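PDB 6AZH: TetR family transcriptional regulator from Clostridium perfringens, which probably binds operator DNA through a helix-turn-helix domain and regulates transcription, putatively of fatty acid metabolism genes, in response to a small-molecule ligand. Local coordinates for residues R6-I11 / K35-A39; I16-A20 / A99-M103; E51-N55 / R114-L118. The contacts are given in a common frame with arbitrary orientation. Residue numbers count along the deposited sequence, not the author numbering.

Contact 1 (R6-I11 / K35-A39)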
ATOM      1  N   ARG A   6      32.180  -1.775  -4.738  1.00 21.76           N
ATOM      2  CA  ARG A   6      31.598  -0.991  -5.819  1.00 24.43           C
ATOM      3  C   ARG A   6      30.617  -1.830  -6.625  1.00 21.68           C
ATOM      4  O   ARG A   6      29.550  -1.339  -7.004  1.00 22.81           O
ATOM      5  CB  ARG A   6      32.680  -0.407  -6.729  1.00 22.71           C
ATOM      6  CG  ARG A   6      32.138   0.501  -7.835  1.00 19.71           C
ATOM      7  CD  ARG A   6      31.883  -0.270  -9.129  1.00 18.97           C
ATOM      8  NE  ARG A   6      31.149   0.520 -10.108  1.00 20.62           N
ATOM      9  CZ  ARG A   6      30.929   0.124 -11.351  1.00 24.36           C
ATOM     10  NH1 ARG A   6      31.390  -1.050 -11.756  1.00 23.14           N
ATOM     11  NH2 ARG A   6      30.266   0.905 -12.188  1.00 30.02           N
ATOM     12  N   THR A   7      30.962  -3.094  -6.895  1.00 25.64           N
ATOM     13  CA  THR A   7      30.108  -3.933  -7.733  1.00 22.36           C
ATOM     14  C   THR A   7      28.733  -4.118  -7.101  1.00 21.03           C
ATOM     15  O   THR A   7      27.699  -3.907  -7.752  1.00 21.59           O
ATOM     16  CB  THR A   7      30.772  -5.286  -7.965  1.00 26.90           C
ATOM     17  OG1 THR A   7      31.891  -5.105  -8.843  1.00 27.09           O
ATOM     18  CG2 THR A   7      29.785  -6.264  -8.582  1.00 25.54           C
ATOM     19  N   LYS A   8      28.705  -4.485  -5.820  1.00 20.78           N
ATOM     20  CA  LYS A   8      27.424  -4.704  -5.159  1.00 24.86           C
ATOM     21  C   LYS A   8      26.673  -3.394  -4.951  1.00 24.09           C
ATOM     22  O   LYS A   8      25.450  -3.347  -5.134  1.00 19.78           O
ATOM     23  CB  LYS A   8      27.644  -5.445  -3.848  1.00 26.83           C
ATOM     24  CG  LYS A   8      27.930  -6.929  -4.053  1.00 26.07           C
ATOM     25  CD  LYS A   8      28.208  -7.619  -2.735  1.00 34.45           C
ATOM     26  CE  LYS A   8      27.869  -9.104  -2.807  1.00 32.92           C
ATOM     27  NZ  LYS A   8      28.981  -9.885  -3.403  1.00 43.75           N
ATOM     28  N   LYS A   9      27.378  -2.310  -4.596  1.00 23.11           N
ATOM     29  CA  LYS A   9      26.698  -1.024  -4.439  1.00 22.17           C
ATOM     30  C   LYS A   9      26.093  -0.546  -5.753  1.00 24.34           C
ATOM     31  O   LYS A   9      24.972  -0.025  -5.773  1.00 21.69           O
ATOM     32  CB  LYS A   9      27.650   0.044  -3.890  1.00 29.73           C
ATOM     33  CG  LYS A   9      26.992   1.438  -3.771  1.00 27.82           C
ATOM     34  CD  LYS A   9      27.710   2.312  -2.739  1.00 39.12           C
ATOM     35  CE  LYS A   9      26.863   3.515  -2.320  1.00 44.20           C
ATOM     36  NZ  LYS A   9      26.741   4.517  -3.414  1.00 40.95           N
ATOM     37  N   ALA A  10      26.819  -0.709  -6.867  1.00 16.92           N
ATOM     38  CA  ALA A  10      26.298  -0.266  -8.152  1.00 20.45           C
ATOM     39  C   ALA A  10      25.072  -1.077  -8.551  1.00 16.45           C
ATOM     40  O   ALA A  10      24.078  -0.515  -9.024  1.00 17.77           O
ATOM     41  CB  ALA A  10      27.389  -0.377  -9.234  1.00 18.34           C
ATOM     42  N   ILE A  11      25.135  -2.398  -8.369  1.00 19.40           N
ATOM     43  CA  ILE A  11      23.999  -3.271  -8.656  1.00 17.83           C
ATOM     44  C   ILE A  11      22.840  -2.920  -7.742  1.00 18.20           C
ATOM     45  O   ILE A  11      21.691  -2.802  -8.183  1.00 20.18           O
ATOM     46  CB  ILE A  11      24.413  -4.747  -8.494  1.00 17.14           C
ATOM     47  CG1 ILE A  11      25.353  -5.157  -9.640  1.00 21.13           C
ATOM     48  CG2 ILE A  11      23.190  -5.685  -8.448  1.00 20.31           C
ATOM     49  CD1 ILE A  11      26.112  -6.414  -9.369  1.00 21.38           C
ATOM     50  N   LYS A  35      22.540  -0.681 -16.399  1.00 21.47           N
ATOM     51  CA  LYS A  35      22.318   0.517 -15.599  1.00 22.29           C
ATOM     52  C   LYS A  35      23.366   0.658 -14.506  1.00 21.06           C
ATOM     53  O   LYS A  35      23.729   1.785 -14.137  1.00 24.38           O
ATOM     54  CB  LYS A  35      20.910   0.496 -14.995  1.00 25.40           C
ATOM     55  CG  LYS A  35      19.792   0.803 -15.993  1.00 27.09           C
ATOM     56  CD  LYS A  35      19.742   2.292 -16.333  1.00 35.05           C
ATOM     57  CE  LYS A  35      18.522   2.634 -17.191  1.00 34.43           C
ATOM     58  NZ  LYS A  35      18.705   2.244 -18.617  1.00 35.50           N
ATOM     59  N   ALA A  36      23.847  -0.463 -13.966  1.00 18.39           N
ATOM     60  CA  ALA A  36      24.868  -0.427 -12.931  1.00 16.30           C
ATOM     61  C   ALA A  36      26.261  -0.124 -13.463  1.00 21.58           C
ATOM     62  O   ALA A  36      27.154   0.152 -12.660  1.00 23.37           O
ATOM     63  CB  ALA A  36      24.913  -1.759 -12.181  1.00 17.17           C
ATOM     64  N   ASN A  37      26.480  -0.193 -14.772  1.00 24.23           N
ATOM     65  CA  ASN A  37      27.835  -0.089 -15.313  1.00 23.26           C
ATOM     66  C   ASN A  37      28.730  -1.163 -14.709  1.00 19.08           C
ATOM     67  O   ASN A  37      29.854  -0.892 -14.289  1.00 20.55           O
ATOM     68  CB  ASN A  37      28.426   1.298 -15.062  1.00 28.76           C
ATOM     69  CG  ASN A  37      28.227   2.226 -16.217  1.00 30.18           C
ATOM     70  OD1 ASN A  37      29.098   2.350 -17.075  1.00 39.32           O
ATOM     71  ND2 ASN A  37      27.086   2.901 -16.243  1.00 42.01           N
ATOM     72  N   VAL A  38      28.205  -2.383 -14.627  1.00 18.48           N
ATOM     73  CA  VAL A  38      28.921  -3.548 -14.127  1.00 17.41           C
ATOM     74  C   VAL A  38      28.963  -4.585 -15.241  1.00 18.24           C
ATOM     75  O   VAL A  38      27.922  -4.932 -15.808  1.00 18.35           O
ATOM     76  CB  VAL A  38      28.250  -4.127 -12.872  1.00 19.76           C
ATOM     77  CG1 VAL A  38      28.831  -5.476 -12.524  1.00 17.38           C
ATOM     78  CG2 VAL A  38      28.423  -3.168 -11.711  1.00 18.11           C
ATOM     79  N   ALA A  39      30.157  -5.070 -15.561  1.00 20.75           N
ATOM     80  CA  ALA A  39      30.269  -6.108 -16.579  1.00 20.65           C
ATOM     81  C   ALA A  39      29.387  -7.302 -16.211  1.00 18.41           C
ATOM     82  O   ALA A  39      29.372  -7.744 -15.061  1.00 20.57           O
ATOM     83  CB  ALA A  39      31.733  -6.540 -16.717  1.00 17.12           C
TER
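The segment K35-A39 carries the chain out of helix 29-36 and up to the next helix, and it does so along one side of the first turns of helix 6-26. A36, in the last turn, points its CB toward helix 6-26, where A36 CB lies 4.1 Å from A10 CB and 4.3 Å from I11 CG1. Two alanines face to face let the backbones come close, with the CA atoms of A10 and A36 5.0 Å apart. N37 then turns the chain with positive phi (57°) in a Schellman motif, and its carbonyl oxygen faces R6. Both terminal nitrogens of the guanidinium donate to this one acceptor, R6 NH2 to N37 O at 2.8 Å and R6 NH1 to N37 O at 3.0 Å, so that N37 O is shared by two donors. V38, extended and buried, follows: its CG2 lies over one face of the R6 guanidinium, 3.6 Å from R6 NH1, and also packs on A10 CB at 3.9 Å and I11 CG1 at 4.2 Å. A39 is the N-cap of helix 40-46. The helix-turn-helix of TetR-family regulators is formed by helices 29-36 and 40-46, so this contact seats its turn on helix 6-26. Nearby, T7 and I11 also reach helix 40-46, through T42, N46 and L43, while I11 and K8 touch helix 50-74.

Contact 2 (I16-A20 / A99-M103)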
ATOM      1  N   ILE A  16      17.446  -1.126  -7.620  1.00 16.66           N
ATOM      2  CA  ILE A  16      16.306  -0.423  -7.026  1.00 16.31           C
ATOM      3  C   ILE A  16      15.532   0.330  -8.099  1.00 21.08           C
ATOM      4  O   ILE A  16      14.303   0.234  -8.184  1.00 20.86           O
ATOM      5  CB  ILE A  16      16.766   0.528  -5.909  1.00 19.02           C
ATOM      6  CG1 ILE A  16      17.078  -0.259  -4.642  1.00 20.71           C
ATOM      7  CG2 ILE A  16      15.677   1.538  -5.621  1.00 22.42           C
ATOM      8  CD1 ILE A  16      17.947   0.499  -3.665  1.00 23.84           C
ATOM      9  N   ASN A  17      16.245   1.091  -8.941  1.00 20.22           N
ATOM     10  CA  ASN A  17      15.563   1.905  -9.944  1.00 21.95           C
ATOM     11  C   ASN A  17      14.907   1.046 -11.022  1.00 23.01           C
ATOM     12  O   ASN A  17      13.784   1.335 -11.449  1.00 22.59           O
ATOM     13  CB  ASN A  17      16.533   2.906 -10.559  1.00 23.51           C
ATOM     14  CG  ASN A  17      16.852   4.031  -9.625  1.00 30.06           C
ATOM     15  OD1 ASN A  17      16.008   4.447  -8.826  1.00 29.19           O
ATOM     16  ND2 ASN A  17      18.079   4.530  -9.698  1.00 32.64           N
ATOM     17  N   VAL A  18      15.576  -0.022 -11.465  1.00 19.67           N
ATOM     18  CA  VAL A  18      14.974  -0.900 -12.468  1.00 21.30           C
ATOM     19  C   VAL A  18      13.712  -1.550 -11.914  1.00 19.89           C
ATOM     20  O   VAL A  18      12.638  -1.490 -12.529  1.00 22.40           O
ATOM     21  CB  VAL A  18      15.987  -1.958 -12.940  1.00 16.40           C
ATOM     22  CG1 VAL A  18      15.308  -2.937 -13.871  1.00 18.89           C
ATOM     23  CG2 VAL A  18      17.170  -1.283 -13.660  1.00 19.88           C
ATOM     24  N   PHE A  19      13.823  -2.182 -10.742  1.00 19.93           N
ATOM     25  CA  PHE A  19      12.659  -2.801 -10.112  1.00 19.52           C
ATOM     26  C   PHE A  19      11.547  -1.776  -9.863  1.00 22.06           C
ATOM     27  O   PHE A  19      10.367  -2.079 -10.056  1.00 21.38           O
ATOM     28  CB  PHE A  19      13.064  -3.476  -8.798  1.00 17.76           C
ATOM     29  CG  PHE A  19      13.811  -4.772  -8.967  1.00 18.80           C
ATOM     30  CD1 PHE A  19      13.306  -5.781  -9.781  1.00 21.75           C
ATOM     31  CD2 PHE A  19      15.003  -4.996  -8.280  1.00 17.72           C
ATOM     32  CE1 PHE A  19      13.985  -6.986  -9.919  1.00 20.01           C
ATOM     33  CE2 PHE A  19      15.693  -6.196  -8.407  1.00 19.34           C
ATOM     34  CZ  PHE A  19      15.184  -7.199  -9.235  1.00 19.59           C
ATOM     35  N   ALA A  20      11.897  -0.563  -9.425  1.00 20.22           N
ATOM     36  CA  ALA A  20      10.853   0.428  -9.150  1.00 25.03           C
ATOM     37  C   ALA A  20      10.186   0.918 -10.428  1.00 23.32           C
ATOM     38  O   ALA A  20       8.993   1.237 -10.420  1.00 25.53           O
ATOM     39  CB  ALA A  20      11.422   1.618  -8.376  1.00 19.79           C
ATOM     40  N   ALA A  99      12.166   5.218  -4.324  1.00 19.16           N
ATOM     41  CA  ALA A  99      12.252   4.133  -5.298  1.00 20.46           C
ATOM     42  C   ALA A  99      12.260   2.776  -4.602  1.00 19.31           C
ATOM     43  O   ALA A  99      11.523   1.857  -4.991  1.00 17.93           O
ATOM     44  CB  ALA A  99      13.495   4.307  -6.178  1.00 21.73           C
ATOM     45  N   PHE A 100      13.089   2.638  -3.562  1.00 17.40           N
ATOM     46  CA  PHE A 100      13.152   1.389  -2.809  1.00 18.60           C
ATOM     47  C   PHE A 100      11.784   0.999  -2.265  1.00 18.94           C
ATOM     48  O   PHE A 100      11.377  -0.168  -2.352  1.00 18.10           O
ATOM     49  CB  PHE A 100      14.173   1.513  -1.667  1.00 18.18           C
ATOM     50  CG  PHE A 100      14.198   0.324  -0.747  1.00 18.53           C
ATOM     51  CD1 PHE A 100      14.912  -0.806  -1.069  1.00 19.06           C
ATOM     52  CD2 PHE A 100      13.517   0.342   0.453  1.00 19.90           C
ATOM     53  CE1 PHE A 100      14.921  -1.935  -0.217  1.00 22.45           C
ATOM     54  CE2 PHE A 100      13.535  -0.750   1.298  1.00 20.07           C
ATOM     55  CZ  PHE A 100      14.231  -1.891   0.968  1.00 20.45           C
ATOM     56  N   PHE A 101      11.056   1.959  -1.692  1.00 16.68           N
ATOM     57  CA  PHE A 101       9.777   1.626  -1.077  1.00 19.78           C
ATOM     58  C   PHE A 101       8.743   1.206  -2.115  1.00 19.32           C
ATOM     59  O   PHE A 101       7.951   0.295  -1.861  1.00 19.44           O
ATOM     60  CB  PHE A 101       9.267   2.802  -0.247  1.00 19.80           C
ATOM     61  CG  PHE A 101       8.323   2.390   0.827  1.00 23.00           C
ATOM     62  CD1 PHE A 101       8.807   1.883   2.021  1.00 30.71           C
ATOM     63  CD2 PHE A 101       6.956   2.478   0.635  1.00 24.87           C
ATOM     64  CE1 PHE A 101       7.944   1.496   3.018  1.00 27.04           C
ATOM     65  CE2 PHE A 101       6.082   2.088   1.631  1.00 27.43           C
ATOM     66  CZ  PHE A 101       6.579   1.587   2.817  1.00 26.94           C
ATOM     67  N   LYS A 102       8.757   1.832  -3.299  1.00 20.91           N
ATOM     68  CA  LYS A 102       7.882   1.404  -4.394  1.00 24.28           C
ATOM     69  C   LYS A 102       8.202  -0.017  -4.841  1.00 22.62           C
ATOM     70  O   LYS A 102       7.293  -0.809  -5.133  1.00 20.91           O
ATOM     71  CB  LYS A 102       8.027   2.350  -5.582  1.00 24.72           C
ATOM     72  CG  LYS A 102       7.438   3.724  -5.361  1.00 28.79           C
ATOM     73  CD  LYS A 102       7.791   4.620  -6.533  1.00 33.53           C
ATOM     74  CE  LYS A 102       7.478   6.056  -6.223  1.00 37.71           C
ATOM     75  NZ  LYS A 102       8.211   6.930  -7.170  1.00 37.67           N
HETATM   76  N   MSE A 103       9.490  -0.333  -4.960  1.00 19.03           N
HETATM   77  CA  MSE A 103       9.931  -1.674  -5.280  1.00 22.90           C
HETATM   78  C   MSE A 103       9.332  -2.678  -4.294  1.00 22.25           C
HETATM   79  O   MSE A 103       8.788  -3.708  -4.705  1.00 18.31           O
HETATM   80  CB  MSE A 103      11.450  -1.737  -5.242  1.00 21.34           C
HETATM   81  CG  MSE A 103      11.984  -3.099  -4.871  1.00 27.70           C
HETATM   82 SE   MSE A 103      13.872  -3.128  -4.957  0.71 22.06          SE
HETATM   83  CE  MSE A 103      14.091  -2.337  -3.368  1.00 34.82           C
TER
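I16 lays its side chain along A99 and F100, with CG2 3.6 Å from A99 CB and 3.5 Å from F100 N, and CD1 4.2 Å from F100 CD1. This is helix-to-helix packing between the DNA-binding domain and the C-terminal domain of the TetR fold: helix 6-26 belongs to the former, helix 98-106 to the latter. The short axes cross at 48° and approach to 8.2 Å, a close spacing made possible by small residues at the crossing. A20 and A99 both direct their CB atoms across the interface, where A20 CB lies 4.0 Å from A99 CB and 3.4 Å from A99 O. The backbones come closest at A20 and M103, whose CA atoms are 4.5 Å apart, against 5.6 Å for those of I16 and F100. No hydrogen bond joins the segments, so the fit is one of apolar surfaces; at its margin N17 OD1 comes within 3.7 Å of A99 CB. Helix 50-74 closes the same core, its V57 touching both I16 and M103, whereas F101 on the far side of helix 98-106 packs against helix 147-165. M103, a selenomethionine in the crystal, reaches between I16 and F19, with CE 3.9 Å from I16 CG1. Its selenium makes a Met-aromatic contact with F19: SE lies 5.1 Å from the ring centroid, 61° off the ring normal, and 3.9 Å from F19 CB.

Contact 3 (E51-N55 / R114-L118)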
ATOM      1  N   GLU A  51      16.293 -13.010  -9.174  1.00 20.87           N
ATOM      2  CA  GLU A  51      15.719 -13.222  -7.849  1.00 19.22           C
ATOM      3  C   GLU A  51      16.769 -13.049  -6.765  1.00 19.23           C
ATOM      4  O   GLU A  51      16.480 -12.510  -5.691  1.00 18.64           O
ATOM      5  CB  GLU A  51      15.087 -14.607  -7.733  1.00 20.09           C
ATOM      6  CG  GLU A  51      14.417 -14.836  -6.355  1.00 21.67           C
ATOM      7  CD  GLU A  51      13.371 -15.948  -6.381  1.00 32.38           C
ATOM      8  OE1 GLU A  51      13.732 -17.105  -6.078  1.00 36.35           O
ATOM      9  OE2 GLU A  51      12.190 -15.671  -6.700  1.00 29.08           O
ATOM     10  N   GLU A  52      17.998 -13.493  -7.024  1.00 19.16           N
ATOM     11  CA  GLU A  52      19.050 -13.281  -6.036  1.00 19.90           C
ATOM     12  C   GLU A  52      19.337 -11.797  -5.864  1.00 19.03           C
ATOM     13  O   GLU A  52      19.547 -11.330  -4.735  1.00 18.38           O
ATOM     14  CB  GLU A  52      20.318 -14.051  -6.431  1.00 22.14           C
ATOM     15  CG  GLU A  52      20.232 -15.544  -6.147  1.00 27.18           C
ATOM     16  CD  GLU A  52      21.591 -16.251  -6.106  1.00 33.46           C
ATOM     17  OE1 GLU A  52      22.639 -15.585  -6.248  1.00 25.09           O
ATOM     18  OE2 GLU A  52      21.605 -17.490  -5.938  1.00 38.00           O
ATOM     19  N   ILE A  53      19.323 -11.029  -6.959  1.00 15.59           N
ATOM     20  CA  ILE A  53      19.558  -9.592  -6.841  1.00 17.25           C
ATOM     21  C   ILE A  53      18.449  -8.956  -6.016  1.00 16.80           C
ATOM     22  O   ILE A  53      18.705  -8.180  -5.087  1.00 18.32           O
ATOM     23  CB  ILE A  53      19.665  -8.921  -8.217  1.00 16.39           C
ATOM     24  CG1 ILE A  53      20.887  -9.447  -8.998  1.00 16.32           C
ATOM     25  CG2 ILE A  53      19.781  -7.401  -8.034  1.00 15.27           C
ATOM     26  CD1 ILE A  53      20.897  -9.021 -10.461  1.00 20.28           C
ATOM     27  N   PHE A  54      17.199  -9.291  -6.347  1.00 16.58           N
ATOM     28  CA  PHE A  54      16.054  -8.751  -5.616  1.00 17.53           C
ATOM     29  C   PHE A  54      16.174  -8.986  -4.116  1.00 18.92           C
ATOM     30  O   PHE A  54      15.998  -8.058  -3.319  1.00 17.67           O
ATOM     31  CB  PHE A  54      14.764  -9.381  -6.145  1.00 15.94           C
ATOM     32  CG  PHE A  54      13.526  -8.832  -5.492  1.00 14.81           C
ATOM     33  CD1 PHE A  54      13.000  -9.425  -4.352  1.00 20.62           C
ATOM     34  CD2 PHE A  54      12.906  -7.703  -6.011  1.00 18.08           C
ATOM     35  CE1 PHE A  54      11.873  -8.900  -3.750  1.00 18.55           C
ATOM     36  CE2 PHE A  54      11.769  -7.175  -5.398  1.00 21.84           C
ATOM     37  CZ  PHE A  54      11.261  -7.781  -4.276  1.00 18.60           C
ATOM     38  N   ASN A  55      16.445 -10.236  -3.706  1.00 17.58           N
ATOM     39  CA  ASN A  55      16.458 -10.560  -2.281  1.00 19.42           C
ATOM     40  C   ASN A  55      17.591  -9.842  -1.560  1.00 20.63           C
ATOM     41  O   ASN A  55      17.418  -9.368  -0.427  1.00 19.30           O
ATOM     42  CB  ASN A  55      16.569 -12.073  -2.097  1.00 19.86           C
ATOM     43  CG  ASN A  55      15.294 -12.792  -2.469  1.00 22.43           C
ATOM     44  OD1 ASN A  55      14.214 -12.193  -2.511  1.00 22.43           O
ATOM     45  ND2 ASN A  55      15.407 -14.089  -2.743  1.00 22.85           N
ATOM     46  N   ARG A 114       9.301 -15.726  -3.061  1.00 24.31           N
ATOM     47  CA  ARG A 114       9.990 -14.449  -2.915  1.00 22.57           C
ATOM     48  C   ARG A 114       9.133 -13.439  -2.158  1.00 24.92           C
ATOM     49  O   ARG A 114       9.647 -12.641  -1.368  1.00 24.29           O
ATOM     50  CB  ARG A 114      10.349 -13.926  -4.307  1.00 26.95           C
ATOM     51  CG  ARG A 114      10.936 -12.542  -4.400  1.00 23.95           C
ATOM     52  CD  ARG A 114      11.048 -12.147  -5.894  1.00 21.69           C
ATOM     53  NE  ARG A 114       9.746 -11.908  -6.517  1.00 23.44           N
ATOM     54  CZ  ARG A 114       9.147 -12.735  -7.380  1.00 23.73           C
ATOM     55  NH1 ARG A 114       9.718 -13.885  -7.736  1.00 23.21           N
ATOM     56  NH2 ARG A 114       7.970 -12.414  -7.890  1.00 24.67           N
ATOM     57  N   GLN A 115       7.823 -13.465  -2.383  1.00 23.71           N
ATOM     58  CA  GLN A 115       6.961 -12.463  -1.777  1.00 22.03           C
ATOM     59  C   GLN A 115       6.529 -12.853  -0.372  1.00 25.11           C
ATOM     60  O   GLN A 115       6.367 -11.971   0.478  1.00 22.20           O
ATOM     61  CB  GLN A 115       5.755 -12.215  -2.677  1.00 22.91           C
ATOM     62  CG  GLN A 115       6.152 -11.942  -4.134  1.00 20.52           C
ATOM     63  CD  GLN A 115       4.962 -11.866  -5.065  1.00 25.51           C
ATOM     64  OE1 GLN A 115       4.488 -12.883  -5.575  1.00 26.75           O
ATOM     65  NE2 GLN A 115       4.462 -10.657  -5.282  1.00 25.02           N
ATOM     66  N   ASP A 116       6.346 -14.149  -0.102  1.00 25.10           N
ATOM     67  CA  ASP A 116       6.207 -14.597   1.282  1.00 26.71           C
ATOM     68  C   ASP A 116       7.400 -14.144   2.110  1.00 25.33           C
ATOM     69  O   ASP A 116       7.246 -13.633   3.227  1.00 24.46           O
ATOM     70  CB  ASP A 116       6.088 -16.120   1.344  1.00 27.15           C
ATOM     71  CG  ASP A 116       4.739 -16.632   0.885  1.00 36.63           C
ATOM     72  OD1 ASP A 116       3.718 -15.967   1.149  1.00 36.25           O
ATOM     73  OD2 ASP A 116       4.704 -17.722   0.270  1.00 39.85           O
ATOM     74  N   GLU A 117       8.610 -14.339   1.569  1.00 25.95           N
ATOM     75  CA  GLU A 117       9.829 -13.975   2.281  1.00 24.21           C
ATOM     76  C   GLU A 117       9.916 -12.472   2.502  1.00 24.52           C
ATOM     77  O   GLU A 117      10.301 -12.022   3.589  1.00 25.04           O
ATOM     78  CB  GLU A 117      11.049 -14.485   1.509  1.00 26.97           C
ATOM     79  CG  GLU A 117      11.229 -15.994   1.625  1.00 30.80           C
ATOM     80  CD  GLU A 117      12.052 -16.604   0.489  1.00 36.14           C
ATOM     81  OE1 GLU A 117      12.603 -15.851  -0.352  1.00 32.69           O
ATOM     82  OE2 GLU A 117      12.151 -17.849   0.446  1.00 41.06           O
ATOM     83  N   LEU A 118       9.566 -11.686   1.478  1.00 21.66           N
ATOM     84  CA  LEU A 118       9.504 -10.234   1.624  1.00 23.16           C
ATOM     85  C   LEU A 118       8.539  -9.834   2.732  1.00 18.78           C
ATOM     86  O   LEU A 118       8.854  -8.976   3.565  1.00 18.69           O
ATOM     87  CB  LEU A 118       9.078  -9.596   0.305  1.00 19.56           C
ATOM     88  CG  LEU A 118       8.735  -8.106   0.362  1.00 16.30           C
ATOM     89  CD1 LEU A 118       9.929  -7.294   0.846  1.00 23.31           C
ATOM     90  CD2 LEU A 118       8.237  -7.583  -0.964  1.00 18.02           C
TER
HETATM   91  O   HOH W   1       9.999 -16.933  -5.604  1.00 31.49           O
HETATM   92  O   HOH W   2      12.136 -11.252  -0.986  1.00 26.79           O
HETATM   93  O   HOH W   3      13.201 -16.101  -2.849  1.00 31.86           O
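A salt bridge spans the gap between the two helices: R114 NH1 donates to E51 OE2 at 3.2 Å, with the carboxylate oxygen near the guanidinium plane. The same charge group has further partners outside, since R114 NE is hydrogen-bonded to Q107 and the guanidinium makes a cation-pi contact with Y24. Three waters extend the polar bridge. One donates to E51 OE2 (2.8 Å) and accepts from R114 N (2.9 Å); the second donates both to N55 OD1 (2.7 Å) and to R114 O (2.9 Å); the third accepts from N55 ND2 (3.0 Å) and donates to E117 OE1 (2.6 Å). They fill the space between axes that run nearly parallel, at 8°, but stay 11.6 Å apart. Beside the waters the F54 ring packs on the aliphatic part of R114, F54 CD1 lying 3.7 Å from R114 CD; farther along, L118 CD2 reaches the ring edge, 4.5 Å from F54 CZ. F54 also meets F19 and Y24 edge-to-face, which ties it to helix 6-26. Such a partly hydrated junction joins the start of helix 50-74, the long connecting helix of the TetR fold, to the start of helix 113-138 in the C-terminal domain.

Contact 1 lies within the DNA-binding domain, its centre about 23 Å from the centre of the chain, while contacts 2 and 3 join that domain to the C-terminal one. Contacts 1 and 2 share helix 6-26, with centres about 16 Å apart and interleaved segments; contact 1 closes before contact 3 opens, their centres about 19 Å apart. The centres of contacts 2 and 3 are about 13 Å apart; these two also alternate along the chain and use the successive helices 98-106 and 113-138. All three touch by packing: V18 on K35, I11 on I53, F19 and M103 on F54. This continuity offers a plausible path by which ligand-induced shifts in the C-terminal domain, as in TetR relatives, could reach the helix-turn-helix.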